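Local coordinates for protein putative (Helicobacter pylori, PDB 4O8S) that probably transfers nucleotidyl groups, as a member of the nucleotidyltransferase superfamily related to the AbiEii toxins of type IV toxin-antitoxin systems, at residues A[25-29]-A[30-34]; A[122-126]-A[127-131]. All coordinates share one frame; numbering follows the deposited sequence.

Contacts 1 and 2 sit about 8 Å apart, centre to centre, near the centre of the folded chain. Each joins a short strand to the helix that follows it: residues 25-34 run from strand 26-27 into helix 29-36, and, much later in the sequence, residues 122-131 run from strand 121-124 into helix 126-139. The two strands are stitched together by backbone bonds of Leu27 with Arg122 and Ala124, and Arg122 NE also reaches Met25 O. The helices pack too, Ile129 and Ile126 touching Leu33. Contact 1 pairs with strand 46-50 of the mixed sheet, which contact 2 reaches through Leu27; Asp49 on that strand forms salt bridges with both Lys28 and Arg128.

Contact 1. Residues A[25-29]-A[30-34]; sequences MVLKG and ETALY
Leu27 reaches forward from the end of strand 26-27 onto the first turn of helix 29-36, where Ala32 receives it. Its CB carries CG, which stands opposite the backbone N and beside the carbonyl carbon (chi1 -171°); this lays the isobutyl group against the alanine, with Leu27 CG 4.1 Å from Ala32 CB. Beyond CG the branch CD2 does the closest touching, lying 3.7 Å from Ala32 CA and 3.8 Å from Thr31 O. Leu46 of the neighbouring strand 46-50 also packs on this leucine, which is buried. Ala32 CB in turn lies against two carbonyl oxygens, 3.3 Å from Gly29 O and 3.4 Å from Lys28 O.

Gly29 lies at the turn into the helix with a positive phi of 59°, a conformation that favours glycine. Its carbonyl O accepts Leu33 N at 3.2 Å in a fairly straight bond (162° at the hydrogen) lying in the carbonyl plane. Ala32 N is shared between two weak bonds, to Gly29 O and to Lys28 O. Leu33 CG lies 3.7 Å from the first of these oxygens, Gly29 O.

The polar ends lead elsewhere. Lys28 NZ pairs with Asp49, Glu30 forms salt bridges to Arg41 and to Lys133 of helix 126-139, and Thr31 OG1 bonds to Asp45 O and Ser43 OG.

The Gly29-Glu30-Thr31 turn at the start of the helix, followed by Asp45-Leu46-Asp47 leading into strand 46-50, is consistent with the glycine turn (often Gly-Ser) and Asp-x-Asp motif of the nucleotidyltransferase superfamily.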
HETATM    1  N   MSE A  25      12.074   9.829  -4.707  1.00 37.34           N
HETATM    2  CA  MSE A  25      11.426   8.588  -4.255  1.00 36.58           C
HETATM    3  C   MSE A  25       9.979   8.821  -3.791  1.00 34.30           C
HETATM    4  O   MSE A  25       9.725   9.719  -2.998  1.00 33.40           O
HETATM    5  CB  MSE A  25      12.214   7.996  -3.088  1.00 31.49           C
HETATM    6  CG  MSE A  25      13.614   7.584  -3.458  1.00 37.77           C
HETATM    7 SE   MSE A  25      13.631   5.706  -4.113  1.00 39.36          SE
HETATM    8  CE  MSE A  25      13.753   4.772  -2.427  1.00 32.70           C
ATOM      9  N   VAL A  26       9.049   7.995  -4.266  1.00 29.67           N
ATOM     10  CA  VAL A  26       7.643   8.084  -3.875  1.00 29.01           C
ATOM     11  C   VAL A  26       7.194   6.754  -3.275  1.00 29.89           C
ATOM     12  O   VAL A  26       7.218   5.714  -3.972  1.00 27.11           O
ATOM     13  CB  VAL A  26       6.751   8.362  -5.096  1.00 32.96           C
ATOM     14  CG1 VAL A  26       5.268   8.571  -4.658  1.00 30.25           C
ATOM     15  CG2 VAL A  26       7.294   9.557  -5.896  1.00 31.04           C
ATOM     16  N   LEU A  27       6.801   6.773  -1.999  1.00 23.53           N
ATOM     17  CA  LEU A  27       6.266   5.582  -1.319  1.00 25.66           C
ATOM     18  C   LEU A  27       4.901   5.240  -1.888  1.00 29.88           C
ATOM     19  O   LEU A  27       4.055   6.125  -2.072  1.00 26.72           O
ATOM     20  CB  LEU A  27       6.137   5.832   0.182  1.00 25.75           C
ATOM     21  CG  LEU A  27       5.792   4.688   1.150  1.00 29.06           C
ATOM     22  CD1 LEU A  27       6.976   3.725   1.298  1.00 25.61           C
ATOM     23  CD2 LEU A  27       5.372   5.259   2.524  1.00 28.96           C
ATOM     24  N   LYS A  28       4.679   3.957  -2.180  1.00 21.66           N
ATOM     25  CA  LYS A  28       3.406   3.521  -2.708  1.00 24.70           C
ATOM     26  C   LYS A  28       2.918   2.293  -1.953  1.00 22.28           C
ATOM     27  O   LYS A  28       3.461   1.932  -0.910  1.00 22.24           O
ATOM     28  CB  LYS A  28       3.520   3.200  -4.202  1.00 29.33           C
ATOM     29  CG  LYS A  28       4.565   2.118  -4.493  1.00 29.53           C
ATOM     30  CD  LYS A  28       4.613   1.770  -5.986  1.00 32.15           C
ATOM     31  CE  LYS A  28       5.710   0.713  -6.238  1.00 34.49           C
ATOM     32  NZ  LYS A  28       5.782   0.346  -7.677  1.00 38.26           N
ATOM     33  N   GLY A  29       1.871   1.682  -2.486  1.00 28.18           N
ATOM     34  CA  GLY A  29       1.337   0.443  -1.965  1.00 28.62           C
ATOM     35  C   GLY A  29       0.882   0.461  -0.527  1.00 30.58           C
ATOM     36  O   GLY A  29       0.398   1.490   0.000  1.00 29.89           O
ATOM     37  N   GLU A  30       1.063  -0.682   0.123  1.00 26.63           N
ATOM     38  CA  GLU A  30       0.445  -0.929   1.415  1.00 28.93           C
ATOM     39  C   GLU A  30       0.972  -0.046   2.513  1.00 28.59           C
ATOM     40  O   GLU A  30       0.210   0.462   3.343  1.00 28.07           O
ATOM     41  CB  GLU A  30       0.595  -2.411   1.768  1.00 26.83           C
ATOM     42  CG  GLU A  30      -0.247  -3.233   0.806  1.00 28.63           C
ATOM     43  CD  GLU A  30       0.089  -4.709   0.804  1.00 38.36           C
ATOM     44  OE1 GLU A  30       0.773  -5.182   1.747  1.00 36.36           O
ATOM     45  OE2 GLU A  30      -0.364  -5.395  -0.142  1.00 39.70           O
ATOM     46  N   THR A  31       2.279   0.147   2.536  1.00 24.78           N
ATOM     47  CA  THR A  31       2.853   0.932   3.612  1.00 26.13           C
ATOM     48  C   THR A  31       2.605   2.427   3.384  1.00 25.65           C
ATOM     49  O   THR A  31       2.658   3.212   4.331  1.00 26.00           O
ATOM     50  CB  THR A  31       4.329   0.542   3.860  1.00 27.22           C
ATOM     51  OG1 THR A  31       4.373  -0.864   4.202  1.00 28.98           O
ATOM     52  CG2 THR A  31       4.964   1.358   5.006  1.00 25.97           C
ATOM     53  N   ALA A  32       2.283   2.815   2.151  1.00 24.58           N
ATOM     54  CA  ALA A  32       1.836   4.197   1.903  1.00 26.85           C
ATOM     55  C   ALA A  32       0.483   4.400   2.573  1.00 25.69           C
ATOM     56  O   ALA A  32       0.251   5.397   3.270  1.00 25.55           O
ATOM     57  CB  ALA A  32       1.716   4.466   0.420  1.00 24.59           C
ATOM     58  N   LEU A  33      -0.404   3.430   2.401  1.00 26.12           N
ATOM     59  CA  LEU A  33      -1.690   3.469   3.106  1.00 30.06           C
ATOM     60  C   LEU A  33      -1.510   3.528   4.632  1.00 28.74           C
ATOM     61  O   LEU A  33      -2.198   4.298   5.327  1.00 28.63           O
ATOM     62  CB  LEU A  33      -2.550   2.278   2.710  1.00 23.74           C
ATOM     63  CG  LEU A  33      -3.042   2.279   1.264  1.00 28.16           C
ATOM     64  CD1 LEU A  33      -3.787   0.988   0.968  1.00 28.71           C
ATOM     65  CD2 LEU A  33      -3.950   3.487   0.990  1.00 32.91           C
ATOM     66  N   TYR A  34      -0.558   2.755   5.152  1.00 26.62           N
ATOM     67  CA  TYR A  34      -0.339   2.702   6.594  1.00 28.27           C
ATOM     68  C   TYR A  34       0.277   3.967   7.199  1.00 32.73           C
ATOM     69  O   TYR A  34      -0.184   4.432   8.246  1.00 32.79           O
ATOM     70  CB  TYR A  34       0.515   1.491   6.972  1.00 27.49           C
ATOM     71  CG  TYR A  34       0.801   1.412   8.453  1.00 30.65           C
ATOM     72  CD1 TYR A  34      -0.211   1.089   9.359  1.00 33.67           C
ATOM     73  CD2 TYR A  34       2.072   1.666   8.954  1.00 34.62           C
ATOM     74  CE1 TYR A  34       0.043   1.009  10.732  1.00 36.74           C
ATOM     75  CE2 TYR A  34       2.335   1.594  10.331  1.00 39.47           C
ATOM     76  CZ  TYR A  34       1.309   1.265  11.212  1.00 38.95           C
ATOM     77  OH  TYR A  34       1.545   1.188  12.571  1.00 42.00           O
TER

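Contact 2. Residues A[122-126]-A[127-131]; sequences RIAKI and ERIID
The strand-to-helix junction at the start of helix 126-139 brings Ala124 of strand 121-124 up against Ile129, CB to CG1 4.2 Å. Further along the same side chain, Ile129 CD1 packs 3.7 Å from Ala124 O, an oxygen hydrogen-bonded by Tyr37 OH. With its CG1 anti to the carbonyl carbon (chi1 -59°), Ile129 folds back along the chain toward the strand.

Lys125 holds the N-cap position. Its carbonyl O takes Ile129 N at 3.2 Å, in the carbonyl plane and well aligned (161° at the hydrogen), and a weaker, more bent bond from Arg128 N. The next rung follows at once: Ile130 N to Ile126 O, 2.9 Å, nearly along the C=O axis. Ile126 packs on Leu33 of helix 29-36, and Ile126 and Ile130 on Leu156 of helix 147-159, so the start of helix 126-139 meets both the nucleotidyltransferase core and the helices that follow.

Ile126 and Ile130 meet one turn apart at an oblique angle, CG2 against CD1 at 3.8 Å. Arg128 CB lies 3.4 Å from Lys125 O; with CG opposite the backbone N (chi1 -170°), the extended chain passes Ala124, Arg128 CD to Ala124 CB 4.2 Å, before NH2 reaches Asp49 in a salt bridge and bonds to Asp108 O, while Lys125 NZ bonds to Ser113 O.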
ATOM      1  N   ARG A 122       6.964  11.788   0.985  1.00 26.59           N
ATOM      2  CA  ARG A 122       6.462  11.735  -0.389  1.00 25.50           C
ATOM      3  C   ARG A 122       5.743  10.402  -0.626  1.00 30.40           C
ATOM      4  O   ARG A 122       6.338   9.315  -0.484  1.00 27.00           O
ATOM      5  CB  ARG A 122       7.620  11.888  -1.382  1.00 27.07           C
ATOM      6  CG  ARG A 122       8.307  13.267  -1.337  1.00 32.84           C
ATOM      7  CD  ARG A 122       9.617  13.278  -2.151  1.00 34.58           C
ATOM      8  NE  ARG A 122       9.493  12.635  -3.463  1.00 35.37           N
ATOM      9  CZ  ARG A 122       9.004  13.231  -4.549  1.00 39.83           C
ATOM     10  NH1 ARG A 122       8.574  14.488  -4.484  1.00 41.41           N
ATOM     11  NH2 ARG A 122       8.937  12.576  -5.704  1.00 39.38           N
ATOM     12  N   ILE A 123       4.462  10.476  -0.968  1.00 31.78           N
ATOM     13  CA  ILE A 123       3.617   9.290  -1.011  1.00 30.89           C
ATOM     14  C   ILE A 123       2.720   9.379  -2.238  1.00 31.09           C
ATOM     15  O   ILE A 123       2.327  10.483  -2.648  1.00 30.23           O
ATOM     16  CB  ILE A 123       2.756   9.194   0.282  1.00 32.37           C
ATOM     17  CG1 ILE A 123       3.654   9.055   1.516  1.00 35.29           C
ATOM     18  CG2 ILE A 123       1.816   8.010   0.254  1.00 30.47           C
ATOM     19  CD1 ILE A 123       2.882   8.625   2.789  1.00 36.31           C
ATOM     20  N   ALA A 124       2.396   8.227  -2.829  1.00 25.44           N
ATOM     21  CA  ALA A 124       1.537   8.173  -4.015  1.00 26.62           C
ATOM     22  C   ALA A 124       0.127   8.640  -3.663  1.00 28.81           C
ATOM     23  O   ALA A 124      -0.326   8.449  -2.518  1.00 24.09           O
ATOM     24  CB  ALA A 124       1.469   6.743  -4.552  1.00 27.90           C
ATOM     25  N   LYS A 125      -0.587   9.195  -4.639  1.00 28.90           N
ATOM     26  CA  LYS A 125      -1.985   9.569  -4.415  1.00 35.37           C
ATOM     27  C   LYS A 125      -2.873   8.340  -4.292  1.00 34.32           C
ATOM     28  O   LYS A 125      -2.566   7.272  -4.844  1.00 31.25           O
ATOM     29  CB  LYS A 125      -2.514  10.468  -5.539  1.00 36.61           C
ATOM     30  CG  LYS A 125      -1.795  11.806  -5.654  1.00 40.39           C
ATOM     31  CD  LYS A 125      -2.312  12.585  -6.859  1.00 47.03           C
ATOM     32  CE  LYS A 125      -1.809  14.032  -6.835  1.00 52.47           C
ATOM     33  NZ  LYS A 125      -2.320  14.821  -8.005  1.00 53.14           N
ATOM     34  N   ILE A 126      -3.990   8.514  -3.589  1.00 27.64           N
ATOM     35  CA  ILE A 126      -4.901   7.417  -3.300  1.00 30.99           C
ATOM     36  C   ILE A 126      -5.371   6.723  -4.572  1.00 31.18           C
ATOM     37  O   ILE A 126      -5.463   5.477  -4.626  1.00 30.24           O
ATOM     38  CB  ILE A 126      -6.154   7.912  -2.525  1.00 32.04           C
ATOM     39  CG1 ILE A 126      -5.788   8.298  -1.098  1.00 30.03           C
ATOM     40  CG2 ILE A 126      -7.233   6.831  -2.488  1.00 29.86           C
ATOM     41  CD1 ILE A 126      -5.526   7.096  -0.234  1.00 34.76           C
ATOM     42  N   GLU A 127      -5.685   7.504  -5.599  1.00 31.65           N
ATOM     43  CA  GLU A 127      -6.226   6.891  -6.808  1.00 34.60           C
ATOM     44  C   GLU A 127      -5.204   5.975  -7.491  1.00 33.73           C
ATOM     45  O   GLU A 127      -5.572   4.975  -8.091  1.00 32.00           O
ATOM     46  CB  GLU A 127      -6.833   7.932  -7.779  1.00 40.15           C
ATOM     47  CG  GLU A 127      -5.913   9.059  -8.213  1.00 52.36           C
ATOM     48  CD  GLU A 127      -6.389   9.746  -9.506  1.00 68.20           C
ATOM     49  OE1 GLU A 127      -5.562  10.432 -10.161  1.00 65.09           O
ATOM     50  OE2 GLU A 127      -7.587   9.597  -9.866  1.00 70.32           O
ATOM     51  N   ARG A 128      -3.920   6.292  -7.365  1.00 34.59           N
ATOM     52  CA  ARG A 128      -2.882   5.423  -7.919  1.00 36.43           C
ATOM     53  C   ARG A 128      -2.791   4.138  -7.083  1.00 35.96           C
ATOM     54  O   ARG A 128      -2.642   3.034  -7.619  1.00 34.18           O
ATOM     55  CB  ARG A 128      -1.540   6.164  -7.931  1.00 39.84           C
ATOM     56  CG  ARG A 128      -0.388   5.486  -8.698  1.00 47.20           C
ATOM     57  CD  ARG A 128       0.822   6.436  -8.719  1.00 60.13           C
ATOM     58  NE  ARG A 128       2.058   5.879  -9.283  1.00 69.50           N
ATOM     59  CZ  ARG A 128       2.578   6.229 -10.463  1.00 67.26           C
ATOM     60  NH1 ARG A 128       1.965   7.124 -11.232  1.00 65.68           N
ATOM     61  NH2 ARG A 128       3.714   5.679 -10.878  1.00 62.52           N
ATOM     62  N   ILE A 129      -2.904   4.273  -5.766  1.00 27.12           N
ATOM     63  CA  ILE A 129      -2.902   3.089  -4.921  1.00 28.74           C
ATOM     64  C   ILE A 129      -4.081   2.163  -5.253  1.00 29.39           C
ATOM     65  O   ILE A 129      -3.908   0.944  -5.344  1.00 30.32           O
ATOM     66  CB  ILE A 129      -2.875   3.457  -3.432  1.00 30.20           C
ATOM     67  CG1 ILE A 129      -1.607   4.286  -3.152  1.00 26.57           C
ATOM     68  CG2 ILE A 129      -2.910   2.183  -2.581  1.00 26.97           C
ATOM     69  CD1 ILE A 129      -1.610   5.044  -1.818  1.00 30.55           C
ATOM     70  N   ILE A 130      -5.265   2.735  -5.443  1.00 28.62           N
ATOM     71  CA  ILE A 130      -6.451   1.955  -5.801  1.00 30.58           C
ATOM     72  C   ILE A 130      -6.209   1.213  -7.119  1.00 33.95           C
ATOM     73  O   ILE A 130      -6.462   0.008  -7.222  1.00 32.69           O
ATOM     74  CB  ILE A 130      -7.696   2.870  -5.995  1.00 31.59           C
ATOM     75  CG1 ILE A 130      -8.055   3.599  -4.693  1.00 32.30           C
ATOM     76  CG2 ILE A 130      -8.894   2.048  -6.432  1.00 30.39           C
ATOM     77  CD1 ILE A 130      -9.213   4.559  -4.839  1.00 30.34           C
ATOM     78  N   ASP A 131      -5.746   1.955  -8.123  1.00 34.81           N
ATOM     79  CA  ASP A 131      -5.492   1.433  -9.472  1.00 35.62           C
ATOM     80  C   ASP A 131      -4.521   0.247  -9.410  1.00 38.67           C
ATOM     81  O   ASP A 131      -4.781  -0.820  -9.983  1.00 35.52           O
ATOM     82  CB  ASP A 131      -4.938   2.571 -10.339  1.00 37.50           C
ATOM     83  CG  ASP A 131      -4.815   2.209 -11.820  1.00 43.98           C
ATOM     84  OD1 ASP A 131      -5.578   1.355 -12.328  1.00 40.57           O
ATOM     85  OD2 ASP A 131      -3.944   2.814 -12.484  1.00 48.08           O
TER